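Local coordinates for extracellular solute-binding protein family 1 (Pseudothermotoga lettingae, PDB 5CI5) that binds alpha-D-tagatose and probably delivers such sugars to an ABC transporter as its extracellular solute-binding component, at residues 24-34 / 54-65; 131-139 / 331-341. All blocks are in the same frame, centred on the assembly; numbering follows the deposited sequence.

Both contacts build on one mixed beta-sheet and meet at the bound tagatopyranose, their centres about 16 Å apart. Contact 1, formed by 24-34 and 54-65, comes first along the chain and closes before contact 2 opens; it is the parallel strand pair of a beta-alpha-beta unit. Contact 2 joins 131-139, on strand 128-138, to the far later 331-341, where helix 325-335 gives way to the short strand 339-340. The two touch through Val33, whose CB lies 3.7 Å from Tyr135 CE2. Gln32 and Phe62 from contact 1 and Tyr135, Asp137 and Arg139 from contact 2 thus reach a single sugar site.

Contact 1: 24-34 / 54-65; sequences TLTIWIGGQVA and SVEVQLFGFDTY. With T6T (alpha-D-tagatopyranose), chain C.
A beta-alpha-beta crossover, strand 25-30, helix 37-51 and strand 55-60, brings 24-34 beside 54-65 as parallel neighbours, with strand directions 21° apart. Backbone bonds alternate along the pair, from Glu56 N to Leu25 O through to Gly31 N on Phe60 O at 3.0 Å. On the face carrying Trp28 and Phe60, the Phe60 ring tilts over the indole with planes at 47°, and its CE1 comes 3.4 Å from Trp28 CG. Phe60 CG lies anti to its carbonyl carbon (chi1 -62°), which carries the ring back toward Trp28. A water bridges Trp28 NE1, 2.9 Å away, and Gln58 OE1, 2.7 Å away. Further on, Gly30 CA sits over the face of Tyr65, 3.9 Å from the ring centroid, a CH-pi contact; the Tyr65 hydroxyl bonds to Phe83 O on strand 81-85. The other face is aliphatic: Ile27 CG2 lies 3.7 Å from Val55 CG1, and Ile29 runs alongside Leu59. Past the strand ends, Gln32 OE1 accepts from the sugar O2 at 2.6 Å, while Phe62 CZ approaches C6. Gln32 NE2 is bonded to Asp248, so both ends of the amide are engaged, consistent with its being held with OE1 turned to the sugar hydroxyl.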
loop_
_atom_site.group_PDB
_atom_site.type_symbol
_atom_site.label_atom_id
_atom_site.label_comp_id
_atom_site.label_asym_id
_atom_site.label_seq_id
_atom_site.Cartn_x
_atom_site.Cartn_y
_atom_site.Cartn_z
ATOM N N THR A 24 23.878 -10.193 16.073
ATOM C CA THR A 24 23.092 -9.110 16.656
ATOM C C THR A 24 21.677 -9.196 16.112
ATOM O O THR A 24 21.508 -9.483 14.923
ATOM C CB THR A 24 23.675 -7.729 16.318
ATOM O OG1 THR A 24 25.039 -7.656 16.758
ATOM C CG2 THR A 24 22.863 -6.623 16.978
ATOM N N LEU A 25 20.669 -8.939 16.948
ATOM C CA LEU A 25 19.290 -8.910 16.435
ATOM C C LEU A 25 19.200 -7.912 15.293
ATOM O O LEU A 25 19.562 -6.745 15.446
ATOM C CB LEU A 25 18.297 -8.564 17.544
ATOM C CG LEU A 25 16.823 -8.726 17.224
ATOM C CD1 LEU A 25 16.471 -10.192 16.941
ATOM C CD2 LEU A 25 15.968 -8.201 18.368
ATOM N N THR A 26 18.708 -8.364 14.146
ATOM C CA THR A 26 18.664 -7.525 12.959
ATOM C C THR A 26 17.220 -7.337 12.518
ATOM O O THR A 26 16.509 -8.341 12.329
ATOM C CB THR A 26 19.478 -8.149 11.799
ATOM O OG1 THR A 26 20.840 -8.311 12.214
ATOM C CG2 THR A 26 19.456 -7.290 10.546
ATOM N N ILE A 27 16.800 -6.074 12.324
ATOM C CA ILE A 27 15.493 -5.764 11.758
ATOM C C ILE A 27 15.637 -5.072 10.405
ATOM O O ILE A 27 16.436 -4.167 10.250
ATOM C CB ILE A 27 14.622 -4.903 12.721
ATOM C CG1 ILE A 27 13.213 -4.679 12.146
ATOM C CG2 ILE A 27 15.271 -3.563 13.067
ATOM C CD1 ILE A 27 12.229 -3.984 13.104
ATOM N N TRP A 28 14.857 -5.522 9.426
ATOM C CA TRP A 28 14.759 -4.863 8.135
ATOM C C TRP A 28 13.431 -4.162 8.030
ATOM O O TRP A 28 12.381 -4.813 8.127
ATOM C CB TRP A 28 14.891 -5.864 7.000
ATOM C CG TRP A 28 16.283 -6.340 6.809
ATOM C CD1 TRP A 28 17.356 -6.110 7.629
ATOM C CD2 TRP A 28 16.773 -7.107 5.704
ATOM N NE1 TRP A 28 18.493 -6.702 7.096
ATOM C CE2 TRP A 28 18.157 -7.309 5.916
ATOM C CE3 TRP A 28 16.182 -7.637 4.550
ATOM C CZ2 TRP A 28 18.946 -8.029 5.022
ATOM C CZ3 TRP A 28 16.979 -8.345 3.666
ATOM C CH2 TRP A 28 18.333 -8.532 3.903
ATOM N N ILE A 29 13.481 -2.850 7.800
ATOM C CA ILE A 29 12.291 -2.023 7.667
ATOM C C ILE A 29 12.228 -1.557 6.230
ATOM O O ILE A 29 13.181 -0.981 5.706
ATOM C CB ILE A 29 12.321 -0.832 8.623
ATOM C CG1 ILE A 29 12.516 -1.329 10.054
ATOM C CG2 ILE A 29 11.034 -0.008 8.514
ATOM C CD1 ILE A 29 12.819 -0.267 11.069
ATOM N N GLY A 30 11.099 -1.847 5.596
ATOM C CA GLY A 30 10.941 -1.591 4.186
ATOM C C GLY A 30 9.661 -0.874 3.825
ATOM O O GLY A 30 8.663 -0.941 4.538
ATOM N N GLY A 31 9.714 -0.172 2.701
ATOM C CA GLY A 31 8.560 0.523 2.183
ATOM C C GLY A 31 8.651 1.990 2.494
ATOM O O GLY A 31 9.661 2.481 3.013
ATOM N N GLN A 32 7.584 2.715 2.193
ATOM C CA GLN A 32 7.609 4.157 2.349
ATOM C C GLN A 32 7.851 4.608 3.799
ATOM O O GLN A 32 8.430 5.662 4.003
ATOM C CB GLN A 32 6.308 4.750 1.819
ATOM C CG GLN A 32 6.041 4.470 0.374
ATOM C CD GLN A 32 5.178 3.254 0.124
ATOM O OE1 GLN A 32 5.124 2.289 0.914
ATOM N NE2 GLN A 32 4.483 3.279 -1.009
ATOM N N VAL A 33 7.451 3.807 4.787
ATOM C CA VAL A 33 7.581 4.205 6.183
ATOM C C VAL A 33 9.051 4.191 6.623
ATOM O O VAL A 33 9.410 4.754 7.646
ATOM C CB VAL A 33 6.700 3.293 7.104
ATOM C CG1 VAL A 33 7.415 2.028 7.496
ATOM C CG2 VAL A 33 6.266 4.032 8.351
ATOM N N ALA A 34 9.911 3.566 5.834
ATOM C CA ALA A 34 11.333 3.547 6.156
ATOM C C ALA A 34 11.957 4.934 5.988
ATOM O O ALA A 34 13.070 5.159 6.443
ATOM C CB ALA A 34 12.066 2.510 5.294
ATOM N N SER A 54 20.985 -5.332 21.611
ATOM C CA SER A 54 21.472 -4.460 20.544
ATOM C C SER A 54 20.746 -4.782 19.231
ATOM O O SER A 54 20.539 -5.955 18.904
ATOM C CB SER A 54 22.985 -4.620 20.388
ATOM O OG SER A 54 23.502 -3.790 19.365
ATOM N N VAL A 55 20.340 -3.753 18.495
ATOM C CA VAL A 55 19.647 -3.968 17.229
ATOM C C VAL A 55 20.349 -3.350 16.048
ATOM O O VAL A 55 20.676 -2.162 16.030
ATOM C CB VAL A 55 18.215 -3.409 17.271
ATOM C CG1 VAL A 55 17.489 -3.703 15.967
ATOM C CG2 VAL A 55 17.459 -4.019 18.431
ATOM N N GLU A 56 20.560 -4.175 15.040
ATOM C CA GLU A 56 21.074 -3.708 13.766
ATOM C C GLU A 56 19.870 -3.418 12.894
ATOM O O GLU A 56 19.018 -4.284 12.700
ATOM C CB GLU A 56 21.975 -4.761 13.115
ATOM C CG GLU A 56 23.310 -5.016 13.819
ATOM C CD GLU A 56 24.469 -4.199 13.258
ATOM O OE1 GLU A 56 24.263 -3.405 12.311
ATOM O OE2 GLU A 56 25.596 -4.362 13.769
ATOM N N VAL A 57 19.786 -2.191 12.395
ATOM C CA VAL A 57 18.665 -1.751 11.580
ATOM C C VAL A 57 19.110 -1.554 10.121
ATOM O O VAL A 57 20.169 -0.964 9.845
ATOM C CB VAL A 57 18.058 -0.435 12.103
ATOM C CG1 VAL A 57 16.903 0.038 11.187
ATOM C CG2 VAL A 57 17.587 -0.565 13.549
ATOM N N GLN A 58 18.329 -2.057 9.170
ATOM C CA GLN A 58 18.553 -1.684 7.777
ATOM C C GLN A 58 17.213 -1.215 7.184
ATOM O O GLN A 58 16.173 -1.863 7.365
ATOM C CB GLN A 58 19.155 -2.840 6.970
ATOM C CG GLN A 58 19.559 -2.472 5.538
ATOM C CD GLN A 58 20.454 -3.521 4.884
ATOM O OE1 GLN A 58 20.981 -4.412 5.555
ATOM N NE2 GLN A 58 20.634 -3.412 3.565
ATOM N N LEU A 59 17.257 -0.061 6.521
ATOM C CA LEU A 59 16.086 0.576 5.913
ATOM C C LEU A 59 16.117 0.381 4.414
ATOM O O LEU A 59 17.169 0.509 3.784
ATOM C CB LEU A 59 16.061 2.080 6.230
ATOM C CG LEU A 59 16.147 2.437 7.717
ATOM C CD1 LEU A 59 16.243 3.961 7.949
ATOM C CD2 LEU A 59 14.976 1.860 8.455
ATOM N N PHE A 60 14.952 0.112 3.834
ATOM C CA PHE A 60 14.842 -0.186 2.412
ATOM C C PHE A 60 13.725 0.612 1.757
ATOM O O PHE A 60 12.588 0.577 2.229
ATOM C CB PHE A 60 14.530 -1.663 2.165
ATOM C CG PHE A 60 15.569 -2.620 2.655
ATOM C CD1 PHE A 60 15.622 -2.965 3.981
ATOM C CD2 PHE A 60 16.465 -3.215 1.772
ATOM C CE1 PHE A 60 16.533 -3.883 4.435
ATOM C CE2 PHE A 60 17.391 -4.134 2.225
ATOM C CZ PHE A 60 17.438 -4.455 3.565
ATOM N N GLY A 61 14.018 1.240 0.624
ATOM C CA GLY A 61 12.967 1.831 -0.190
ATOM C C GLY A 61 12.012 0.790 -0.761
ATOM O O GLY A 61 12.360 -0.373 -0.965
ATOM N N PHE A 62 10.792 1.205 -1.045
ATOM C CA PHE A 62 9.791 0.261 -1.489
ATOM C C PHE A 62 10.108 -0.434 -2.787
ATOM O O PHE A 62 9.903 -1.625 -2.903
ATOM C CB PHE A 62 8.420 0.939 -1.661
ATOM C CG PHE A 62 7.336 -0.003 -2.131
ATOM C CD1 PHE A 62 6.869 -1.009 -1.300
ATOM C CD2 PHE A 62 6.817 0.097 -3.397
ATOM C CE1 PHE A 62 5.890 -1.887 -1.718
ATOM C CE2 PHE A 62 5.827 -0.786 -3.831
ATOM C CZ PHE A 62 5.368 -1.780 -2.995
ATOM N N ASP A 63 10.610 0.297 -3.768
ATOM C CA ASP A 63 10.537 -0.184 -5.143
ATOM C C ASP A 63 11.430 -1.410 -5.387
ATOM O O ASP A 63 11.166 -2.180 -6.313
ATOM C CB ASP A 63 10.907 0.929 -6.118
ATOM C CG ASP A 63 9.868 2.044 -6.180
ATOM O OD1 ASP A 63 8.874 2.011 -5.436
ATOM O OD2 ASP A 63 10.050 2.974 -6.999
ATOM N N THR A 64 12.456 -1.594 -4.567
ATOM C CA THR A 64 13.342 -2.757 -4.728
ATOM C C THR A 64 13.338 -3.684 -3.525
ATOM O O THR A 64 14.131 -4.638 -3.472
ATOM C CB THR A 64 14.809 -2.335 -5.006
ATOM O OG1 THR A 64 15.326 -1.564 -3.922
ATOM C CG2 THR A 64 14.887 -1.524 -6.276
ATOM N N TYR A 65 12.431 -3.458 -2.573
ATOM C CA TYR A 65 12.525 -4.197 -1.321
ATOM C C TYR A 65 12.132 -5.678 -1.483
ATOM O O TYR A 65 12.778 -6.543 -0.892
ATOM C CB TYR A 65 11.685 -3.524 -0.230
ATOM C CG TYR A 65 11.721 -4.239 1.115
ATOM C CD1 TYR A 65 12.926 -4.664 1.666
ATOM C CD2 TYR A 65 10.548 -4.486 1.836
ATOM C CE1 TYR A 65 12.969 -5.301 2.902
ATOM C CE2 TYR A 65 10.582 -5.134 3.087
ATOM C CZ TYR A 65 11.793 -5.557 3.593
ATOM O OH TYR A 65 11.864 -6.199 4.803
HETATM O O3 T6T C . -0.251 -0.094 1.112
HETATM C C3 T6T C . 1.107 -0.417 1.395
HETATM C C4 T6T C . 1.457 -1.724 0.684
HETATM O O4 T6T C . 0.518 -2.746 1.047
HETATM C C5 T6T C . 1.430 -1.468 -0.807
HETATM O O5 T6T C . 1.762 -2.661 -1.520
HETATM C C6 T6T C . 2.383 -0.333 -1.166
HETATM O O6 T6T C . 1.982 0.847 -0.471
HETATM C C2 T6T C . 1.991 0.704 0.953
HETATM O O2 T6T C . 3.332 0.459 1.395
HETATM C C1 T6T C . 1.524 2.053 1.542
HETATM O O1 T6T C . 1.415 2.050 2.918
HETATM O O HOH W 1 21.424 -8.610 19.507
HETATM O O HOH W 2 21.284 -6.064 7.643
#

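Contact 2: 131-139 / 331-341; sequences GLPWYTDCR and WVEEKGGPMPT. With T6T (alpha-D-tagatopyranose), chain C.
With CG between its backbone N and carbonyl carbon (chi1 90°), Tyr135 presents its ring to Pro338, while Trp134, its CG anti to the backbone N (chi1 -176°), swings its indole to Trp331. Within strand 128-138 the two form a classic beta bulge, both facing Trp301 of strand 298-304; the other edge pairs antiparallel with 339-340. Thr136 N donates to the carbonyl O of Met339, a selenomethionine, at 2.9 Å; the return bond is weak. Pro338, which follows a cis peptide, sets CG over the centre of the Tyr135 ring, 3.5 Å from its centroid. Trp134 meets Trp331 in a T-shaped pair, the edge of the first against the face of the second with planes at 86°; Trp331 NE1 donates to Gly337 O, tying the last helical turn to the following loop. Beyond the bulge, Asp137 OD2 accepts from two sugar hydroxyls, O1 and O3, each 2.7 Å away. Just past the same strand end, Arg139 NH1 reaches O3 and NH2 the ring oxygen O6; NH2 also forms a salt bridge with Glu247, which would help orient the guanidinium. At the opposite end, Thr341 OG1 donates to Pro133 O at 2.8 Å from well above the carbonyl plane.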
loop_
_atom_site.group_PDB
_atom_site.type_symbol
_atom_site.label_atom_id
_atom_site.label_comp_id
_atom_site.label_asym_id
_atom_site.label_seq_id
_atom_site.Cartn_x
_atom_site.Cartn_y
_atom_site.Cartn_z
ATOM N N GLY A 131 2.705 -13.739 10.230
ATOM C CA GLY A 131 3.125 -12.371 10.411
ATOM C C GLY A 131 2.266 -11.615 11.395
ATOM O O GLY A 131 1.116 -11.999 11.687
ATOM N N LEU A 132 2.831 -10.535 11.926
ATOM C CA LEU A 132 2.122 -9.651 12.858
ATOM C C LEU A 132 1.907 -8.313 12.151
ATOM O O LEU A 132 2.861 -7.571 11.975
ATOM C CB LEU A 132 2.918 -9.440 14.147
ATOM C CG LEU A 132 2.338 -8.411 15.122
ATOM C CD1 LEU A 132 0.838 -8.630 15.367
ATOM C CD2 LEU A 132 3.140 -8.443 16.408
ATOM N N PRO A 133 0.666 -8.018 11.724
ATOM C CA PRO A 133 0.424 -6.713 11.073
ATOM C C PRO A 133 0.858 -5.569 11.987
ATOM O O PRO A 133 0.418 -5.517 13.139
ATOM C CB PRO A 133 -1.096 -6.723 10.834
ATOM C CG PRO A 133 -1.415 -8.176 10.702
ATOM C CD PRO A 133 -0.560 -8.831 11.765
ATOM N N TRP A 134 1.696 -4.680 11.472
ATOM C CA TRP A 134 2.225 -3.554 12.250
ATOM C C TRP A 134 1.567 -2.209 11.872
ATOM O O TRP A 134 1.183 -1.444 12.754
ATOM C CB TRP A 134 3.747 -3.460 12.089
ATOM C CG TRP A 134 4.301 -2.372 12.955
ATOM C CD1 TRP A 134 4.511 -2.442 14.320
ATOM C CD2 TRP A 134 4.635 -1.030 12.572
ATOM N NE1 TRP A 134 4.982 -1.233 14.787
ATOM C CE2 TRP A 134 5.070 -0.355 13.743
ATOM C CE3 TRP A 134 4.642 -0.338 11.354
ATOM C CZ2 TRP A 134 5.475 0.980 13.737
ATOM C CZ3 TRP A 134 5.059 1.005 11.349
ATOM C CH2 TRP A 134 5.477 1.643 12.536
ATOM N N TYR A 135 1.490 -1.883 10.578
ATOM C CA TYR A 135 0.622 -0.783 10.161
ATOM C C TYR A 135 -0.223 -1.216 8.995
ATOM O O TYR A 135 0.079 -2.187 8.309
ATOM C CB TYR A 135 1.412 0.493 9.823
ATOM C CG TYR A 135 1.913 0.735 8.401
ATOM C CD1 TYR A 135 1.039 1.104 7.388
ATOM C CD2 TYR A 135 3.270 0.704 8.107
ATOM C CE1 TYR A 135 1.510 1.399 6.110
ATOM C CE2 TYR A 135 3.755 1.009 6.839
ATOM C CZ TYR A 135 2.867 1.361 5.852
ATOM O OH TYR A 135 3.404 1.670 4.614
ATOM N N THR A 136 -1.341 -0.522 8.850
ATOM C CA THR A 136 -2.249 -0.803 7.760
ATOM C C THR A 136 -2.727 0.512 7.125
ATOM O O THR A 136 -2.306 1.621 7.523
ATOM C CB THR A 136 -3.430 -1.670 8.257
ATOM O OG1 THR A 136 -4.200 -2.143 7.142
ATOM C CG2 THR A 136 -4.336 -0.937 9.260
ATOM N N ASP A 137 -3.563 0.363 6.109
ATOM C CA ASP A 137 -4.066 1.472 5.332
ATOM C C ASP A 137 -5.175 0.985 4.413
ATOM O O ASP A 137 -5.425 -0.219 4.294
ATOM C CB ASP A 137 -2.935 2.125 4.506
ATOM C CG ASP A 137 -2.311 1.167 3.458
ATOM O OD1 ASP A 137 -3.075 0.588 2.661
ATOM O OD2 ASP A 137 -1.053 0.996 3.440
ATOM N N CYS A 138 -5.847 1.934 3.771
ATOM C CA CYS A 138 -6.637 1.604 2.591
ATOM C C CYS A 138 -6.398 2.742 1.618
ATOM O O CYS A 138 -5.882 3.806 1.993
ATOM C CB CYS A 138 -8.130 1.409 2.904
ATOM S SG CYS A 138 -8.992 2.829 3.538
ATOM N N ARG A 139 -6.722 2.502 0.357
ATOM C CA ARG A 139 -6.404 3.484 -0.675
ATOM C C ARG A 139 -7.589 4.330 -1.055
ATOM O O ARG A 139 -8.735 3.862 -1.155
ATOM C CB ARG A 139 -5.808 2.793 -1.903
ATOM C CG ARG A 139 -4.291 2.755 -1.857
ATOM C CD ARG A 139 -3.630 1.860 -2.888
ATOM N NE ARG A 139 -2.199 2.177 -2.962
ATOM C CZ ARG A 139 -1.273 1.739 -2.114
ATOM N NH1 ARG A 139 -1.608 0.909 -1.133
ATOM N NH2 ARG A 139 -0.000 2.119 -2.261
ATOM N N TRP A 331 3.755 6.878 18.325
ATOM C CA TRP A 331 3.929 7.024 16.883
ATOM C C TRP A 331 2.833 7.892 16.264
ATOM O O TRP A 331 3.119 8.840 15.539
ATOM C CB TRP A 331 3.955 5.648 16.209
ATOM C CG TRP A 331 4.343 5.757 14.792
ATOM C CD1 TRP A 331 3.590 6.275 13.780
ATOM C CD2 TRP A 331 5.584 5.364 14.219
ATOM N NE1 TRP A 331 4.290 6.225 12.594
ATOM C CE2 TRP A 331 5.521 5.676 12.840
ATOM C CE3 TRP A 331 6.738 4.766 14.729
ATOM C CZ2 TRP A 331 6.571 5.402 11.965
ATOM C CZ3 TRP A 331 7.783 4.500 13.857
ATOM C CH2 TRP A 331 7.692 4.830 12.492
ATOM N N VAL A 332 1.574 7.589 16.555
ATOM C CA VAL A 332 0.465 8.380 16.023
ATOM C C VAL A 332 0.499 9.824 16.498
ATOM O O VAL A 332 0.220 10.749 15.719
ATOM C CB VAL A 332 -0.889 7.766 16.416
ATOM C CG1 VAL A 332 -2.037 8.805 16.287
ATOM C CG2 VAL A 332 -1.130 6.583 15.559
ATOM N N GLU A 333 0.801 10.014 17.779
ATOM C CA GLU A 333 0.885 11.355 18.364
ATOM C C GLU A 333 1.869 12.196 17.585
ATOM O O GLU A 333 1.614 13.364 17.285
ATOM C CB GLU A 333 1.315 11.299 19.847
ATOM C CG GLU A 333 2.179 12.505 20.337
ATOM C CD GLU A 333 2.777 12.328 21.752
ATOM O OE1 GLU A 333 3.134 11.191 22.155
ATOM O OE2 GLU A 333 2.905 13.350 22.464
ATOM N N GLU A 334 3.015 11.610 17.289
ATOM C CA GLU A 334 4.090 12.349 16.661
ATOM C C GLU A 334 3.918 12.503 15.163
ATOM O O GLU A 334 4.188 13.577 14.623
ATOM C CB GLU A 334 5.423 11.675 16.952
ATOM C CG GLU A 334 5.807 11.749 18.411
ATOM C CD GLU A 334 7.146 11.103 18.699
ATOM O OE1 GLU A 334 7.696 10.441 17.787
ATOM O OE2 GLU A 334 7.641 11.255 19.840
ATOM N N LYS A 335 3.476 11.441 14.491
ATOM C CA LYS A 335 3.549 11.401 13.026
ATOM C C LYS A 335 2.206 11.434 12.301
ATOM O O LYS A 335 2.170 11.736 11.108
ATOM C CB LYS A 335 4.320 10.152 12.566
ATOM C CG LYS A 335 5.772 10.050 13.092
ATOM C CD LYS A 335 6.613 11.326 12.900
ATOM C CE LYS A 335 7.336 11.328 11.568
ATOM N NZ LYS A 335 7.908 12.656 11.225
ATOM N N GLY A 336 1.111 11.091 12.980
ATOM C CA GLY A 336 -0.197 11.158 12.348
ATOM C C GLY A 336 -0.457 10.146 11.237
ATOM O O GLY A 336 -1.373 10.337 10.457
ATOM N N GLY A 337 0.359 9.099 11.156
ATOM C CA GLY A 337 0.139 8.015 10.220
ATOM C C GLY A 337 1.375 7.126 10.240
ATOM O O GLY A 337 2.398 7.497 10.830
ATOM N N PRO A 338 1.296 5.946 9.606
ATOM C CA PRO A 338 0.097 5.400 8.957
ATOM C C PRO A 338 -0.922 4.895 9.982
ATOM O O PRO A 338 -0.841 5.241 11.159
ATOM C CB PRO A 338 0.636 4.233 8.109
ATOM C CG PRO A 338 2.145 4.354 8.145
ATOM C CD PRO A 338 2.459 5.063 9.429
HETATM N N MSE A 339 -1.863 4.065 9.549
HETATM C CA MSE A 339 -2.903 3.596 10.434
HETATM C C MSE A 339 -2.401 2.465 11.325
HETATM O O MSE A 339 -1.803 1.496 10.831
HETATM C CB MSE A 339 -4.104 3.120 9.620
HETATM C CG MSE A 339 -5.268 2.643 10.434
HETATM SE SE MSE A 339 -6.770 2.356 9.222
HETATM C CE MSE A 339 -7.808 1.170 10.282
ATOM N N PRO A 340 -2.648 2.580 12.640
ATOM C CA PRO A 340 -2.274 1.470 13.511
ATOM C C PRO A 340 -3.079 0.226 13.170
ATOM O O PRO A 340 -4.266 0.338 12.864
ATOM C CB PRO A 340 -2.635 1.964 14.931
ATOM C CG PRO A 340 -2.818 3.484 14.818
ATOM C CD PRO A 340 -3.144 3.761 13.385
ATOM N N THR A 341 -2.446 -0.937 13.231
ATOM C CA THR A 341 -3.173 -2.203 13.172
ATOM C C THR A 341 -3.940 -2.492 14.469
ATOM O O THR A 341 -4.798 -3.354 14.463
ATOM C CB THR A 341 -2.239 -3.372 12.892
ATOM O OG1 THR A 341 -1.230 -3.448 13.911
ATOM C CG2 THR A 341 -1.599 -3.184 11.528
HETATM O O3 T6T C . -0.251 -0.094 1.112
HETATM C C3 T6T C . 1.107 -0.417 1.395
HETATM C C4 T6T C . 1.457 -1.724 0.684
HETATM O O4 T6T C . 0.518 -2.746 1.047
HETATM C C5 T6T C . 1.430 -1.468 -0.807
HETATM O O5 T6T C . 1.762 -2.661 -1.520
HETATM C C6 T6T C . 2.383 -0.333 -1.166
HETATM O O6 T6T C . 1.982 0.847 -0.471
HETATM C C2 T6T C . 1.991 0.704 0.953
HETATM O O2 T6T C . 3.332 0.459 1.395
HETATM C C1 T6T C . 1.524 2.053 1.542
HETATM O O1 T6T C . 1.415 2.050 2.918
#